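Local atomic coordinates of probable aminotransferase (Pseudomonas aeruginosa, PDB entry 5YKR), a protein that belongs to the class-III aminotransferase family and carries pyridoxal phosphate covalently attached to a lysine side chain. Residues E226-A238 with A394-N406. Sequence-based numbering, arbitrary orientation.
Sequences EPFMTNVGMVPPA and APRNGGEAHHARN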
# COMPACT_ATOMS: atom_id res chain seq x y z
N GLU A 226 10.67 16.50 -0.63
CA GLU A 226 9.75 17.32 -1.43
C GLU A 226 10.56 18.46 -2.03
O GLU A 226 11.54 18.93 -1.43
CB GLU A 226 8.63 17.88 -0.59
CG GLU A 226 7.67 16.85 -0.00
CD GLU A 226 6.53 17.58 0.68
OE1 GLU A 226 6.70 17.98 1.88
OE2 GLU A 226 5.49 17.81 0.02
N PRO A 227 10.14 18.98 -3.19
CA PRO A 227 10.84 20.16 -3.73
C PRO A 227 10.49 21.47 -3.03
O PRO A 227 11.17 22.49 -3.22
CB PRO A 227 10.41 20.15 -5.20
CG PRO A 227 9.04 19.54 -5.19
CD PRO A 227 9.04 18.53 -4.08
N PHE A 228 9.42 21.42 -2.25
CA PHE A 228 8.87 22.56 -1.50
C PHE A 228 8.16 21.85 -0.35
O PHE A 228 7.33 20.98 -0.62
CB PHE A 228 7.95 23.31 -2.48
CG PHE A 228 7.37 24.60 -1.99
CD1 PHE A 228 6.49 24.67 -0.93
CD2 PHE A 228 7.63 25.75 -2.72
CE1 PHE A 228 5.96 25.88 -0.54
CE2 PHE A 228 7.13 26.97 -2.34
CZ PHE A 228 6.28 27.02 -1.26
N MET A 229 8.59 22.08 0.90
CA MET A 229 8.05 21.25 1.97
C MET A 229 6.59 21.64 2.23
O MET A 229 6.26 22.83 2.23
CB MET A 229 8.88 21.34 3.26
CG MET A 229 10.33 21.06 3.03
SD MET A 229 11.35 21.09 4.56
CE MET A 229 10.74 19.65 5.44
N THR A 230 5.74 20.66 2.48
CA THR A 230 4.31 20.89 2.68
C THR A 230 3.73 20.24 3.90
O THR A 230 2.54 20.38 4.15
CB THR A 230 3.49 20.41 1.47
OG1 THR A 230 3.56 18.99 1.37
CG2 THR A 230 3.97 21.08 0.17
N ASN A 231 4.56 19.58 4.69
CA ASN A 231 4.07 18.78 5.81
C ASN A 231 4.52 19.29 7.18
O ASN A 231 4.54 18.54 8.15
CB ASN A 231 4.41 17.32 5.56
CG ASN A 231 3.62 16.71 4.40
OD1 ASN A 231 4.20 16.17 3.38
ND2 ASN A 231 2.34 16.71 4.58
N VAL A 232 4.83 20.59 7.23
CA VAL A 232 5.11 21.30 8.49
C VAL A 232 4.69 22.75 8.31
O VAL A 232 5.46 23.70 8.52
CB VAL A 232 6.59 21.09 8.92
CG1 VAL A 232 7.58 21.65 7.89
CG2 VAL A 232 6.82 21.61 10.31
N GLY A 233 3.49 22.94 7.77
CA GLY A 233 3.27 24.14 7.00
C GLY A 233 4.12 24.09 5.73
O GLY A 233 4.74 23.05 5.40
N MET A 234 4.20 25.21 5.04
CA MET A 234 4.96 25.27 3.79
C MET A 234 6.31 25.91 3.95
O MET A 234 6.41 26.99 4.48
CB MET A 234 4.17 26.02 2.74
CG MET A 234 3.00 25.23 2.24
SD MET A 234 2.00 26.21 1.05
CE MET A 234 0.87 24.93 0.65
N VAL A 235 7.35 25.24 3.48
CA VAL A 235 8.72 25.75 3.52
C VAL A 235 9.23 25.86 2.09
O VAL A 235 9.59 24.85 1.43
CB VAL A 235 9.68 24.87 4.35
CG1 VAL A 235 11.03 25.58 4.46
CG2 VAL A 235 9.07 24.52 5.72
N PRO A 236 9.25 27.09 1.56
CA PRO A 236 9.77 27.22 0.21
C PRO A 236 11.27 26.99 0.12
O PRO A 236 12.01 27.28 1.08
CB PRO A 236 9.50 28.72 -0.11
CG PRO A 236 8.52 29.17 0.89
CD PRO A 236 8.75 28.35 2.10
N PRO A 237 11.76 26.47 -1.00
CA PRO A 237 13.19 26.42 -1.24
C PRO A 237 13.75 27.85 -1.41
O PRO A 237 13.11 28.70 -2.03
CB PRO A 237 13.29 25.58 -2.51
CG PRO A 237 12.04 25.89 -3.25
CD PRO A 237 10.98 26.10 -2.21
N ALA A 238 14.90 28.10 -0.80
CA ALA A 238 15.58 29.36 -0.92
C ALA A 238 16.10 29.56 -2.33
O ALA A 238 16.29 28.61 -3.09
CB ALA A 238 16.75 29.42 0.05
N ALA A 394 8.03 33.67 6.21
CA ALA A 394 8.20 32.32 5.74
C ALA A 394 9.35 31.64 6.50
O ALA A 394 10.43 32.22 6.67
CB ALA A 394 8.48 32.32 4.25
N PRO A 395 9.14 30.39 6.90
CA PRO A 395 10.21 29.66 7.58
C PRO A 395 11.36 29.35 6.65
O PRO A 395 11.15 29.08 5.46
CB PRO A 395 9.50 28.36 8.02
CG PRO A 395 8.44 28.13 6.95
CD PRO A 395 7.94 29.55 6.68
N ARG A 396 12.57 29.36 7.17
CA ARG A 396 13.75 29.02 6.37
C ARG A 396 13.91 27.50 6.27
O ARG A 396 14.59 27.03 5.40
CB ARG A 396 15.02 29.60 7.01
CG ARG A 396 15.10 31.12 6.87
CD ARG A 396 16.34 31.62 7.57
NE ARG A 396 16.05 31.65 8.99
CZ ARG A 396 16.18 32.72 9.79
NH1 ARG A 396 16.68 33.87 9.35
NH2 ARG A 396 15.83 32.60 11.07
N ASN A 397 13.35 26.77 7.24
CA ASN A 397 13.48 25.34 7.28
C ASN A 397 12.33 24.72 8.09
O ASN A 397 11.54 25.43 8.72
CB ASN A 397 14.86 24.92 7.78
CG ASN A 397 15.21 25.55 9.11
OD1 ASN A 397 14.43 25.47 10.06
ND2 ASN A 397 16.39 26.19 9.18
N GLY A 398 12.26 23.38 8.08
CA GLY A 398 11.23 22.70 8.80
C GLY A 398 11.30 22.90 10.29
O GLY A 398 10.26 23.00 10.94
N GLY A 399 12.51 22.95 10.85
CA GLY A 399 12.63 23.13 12.29
C GLY A 399 11.97 24.43 12.75
O GLY A 399 11.31 24.45 13.79
N GLU A 400 12.15 25.50 11.98
CA GLU A 400 11.53 26.81 12.28
C GLU A 400 10.03 26.73 12.20
O GLU A 400 9.27 27.20 13.05
CB GLU A 400 11.98 27.88 11.30
CG GLU A 400 13.34 28.44 11.56
CD GLU A 400 13.69 29.64 10.70
OE1 GLU A 400 12.86 30.14 9.89
OE2 GLU A 400 14.84 30.09 10.86
N ALA A 401 9.59 26.12 11.12
CA ALA A 401 8.17 25.97 10.85
C ALA A 401 7.44 25.24 11.93
O ALA A 401 6.31 25.56 12.26
CB ALA A 401 7.97 25.30 9.51
N HIS A 402 8.08 24.18 12.46
CA HIS A 402 7.45 23.34 13.49
C HIS A 402 6.96 24.13 14.71
O HIS A 402 5.92 23.80 15.30
CB HIS A 402 8.42 22.26 13.92
CG HIS A 402 7.84 21.24 14.84
ND1 HIS A 402 7.27 20.06 14.40
CD2 HIS A 402 7.83 21.19 16.18
CE1 HIS A 402 6.90 19.35 15.44
NE2 HIS A 402 7.20 20.02 16.54
N HIS A 403 7.69 25.18 15.06
CA HIS A 403 7.29 26.02 16.23
C HIS A 403 6.04 26.85 16.00
O HIS A 403 5.41 27.34 16.97
CB HIS A 403 8.40 26.99 16.58
CG HIS A 403 9.62 26.30 17.06
ND1 HIS A 403 9.70 25.77 18.33
CD2 HIS A 403 10.83 26.09 16.49
CE1 HIS A 403 10.90 25.22 18.50
NE2 HIS A 403 11.61 25.43 17.41
N ALA A 404 5.68 27.02 14.74
CA ALA A 404 4.53 27.85 14.33
C ALA A 404 3.22 27.09 14.08
O ALA A 404 2.35 27.55 13.27
CB ALA A 404 4.94 28.58 13.08
N ARG A 405 3.12 25.95 14.76
CA ARG A 405 1.98 25.06 14.76
C ARG A 405 1.44 25.00 16.21
O ARG A 405 2.19 25.13 17.16
CB ARG A 405 2.38 23.66 14.17
CG ARG A 405 2.85 23.68 12.68
CD ARG A 405 1.74 24.01 11.64
NE ARG A 405 0.65 23.06 11.78
CZ ARG A 405 0.51 21.94 11.06
NH1 ARG A 405 1.36 21.63 10.04
NH2 ARG A 405 -0.52 21.13 11.31
N ASN A 406 0.13 24.82 16.36
CA ASN A 406 -0.53 24.75 17.65
C ASN A 406 -1.82 24.00 17.54
O ASN A 406 -2.72 24.41 16.79
CB ASN A 406 -0.79 26.15 18.22
CG ASN A 406 -1.42 26.10 19.61
OD1 ASN A 406 -2.67 26.07 19.78
ND2 ASN A 406 -0.54 25.98 20.63
O HOH W 1 1.41 18.87 8.80
O HOH W 2 12.15 29.30 2.98
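V232 and V235 press their methyl groups against the short helix 398-402 and the loop leading into it. With CG2 of V232 anti to its backbone N (CG1 at chi1 62°), that methyl lies 3.6 Å from H402 N, while CG1 rests over G398 CA. V235 sends CG1 to N397 CA at 3.7 Å and CG2 to P395 CG at 3.9 Å. Short branched side chains suit a surface made of helix backbone, and A401, whose CB touches CG2 of both valines, keeps that surface low. G398, lacking a side chain, brings its backbone close to M229 and V232. The carbonyl of V232 is buried against A401 CB, 3.1 Å from its oxygen, and has no hydrogen-bonding partner.

In this class-III aminotransferase, 226-238 connects strand 220-225 of the seven-stranded mixed sheet to helix 241-251, and the contact joins it to the region following strand 385-389. The loop doubles back on itself through reciprocal backbone bonds between M229 and V235, and G233 takes a positive phi at the bend.

No direct hydrogen bond spans the two segments; water does so instead. One water donates to P236 O and to P395 O, at 2.7 Å from the latter. Another accepts from R405 NH1 and bonds weakly to N231 O. R405, bent at chi2 and chi3, lays its guanidinium edge beside G233, and its NE forms a salt bridge with E410.

Within 394-406, N397 caps the helix: its OD1 accepts from E400 N at 3.0 Å. R396 grips E400 OE2 side-on through NE and NH2.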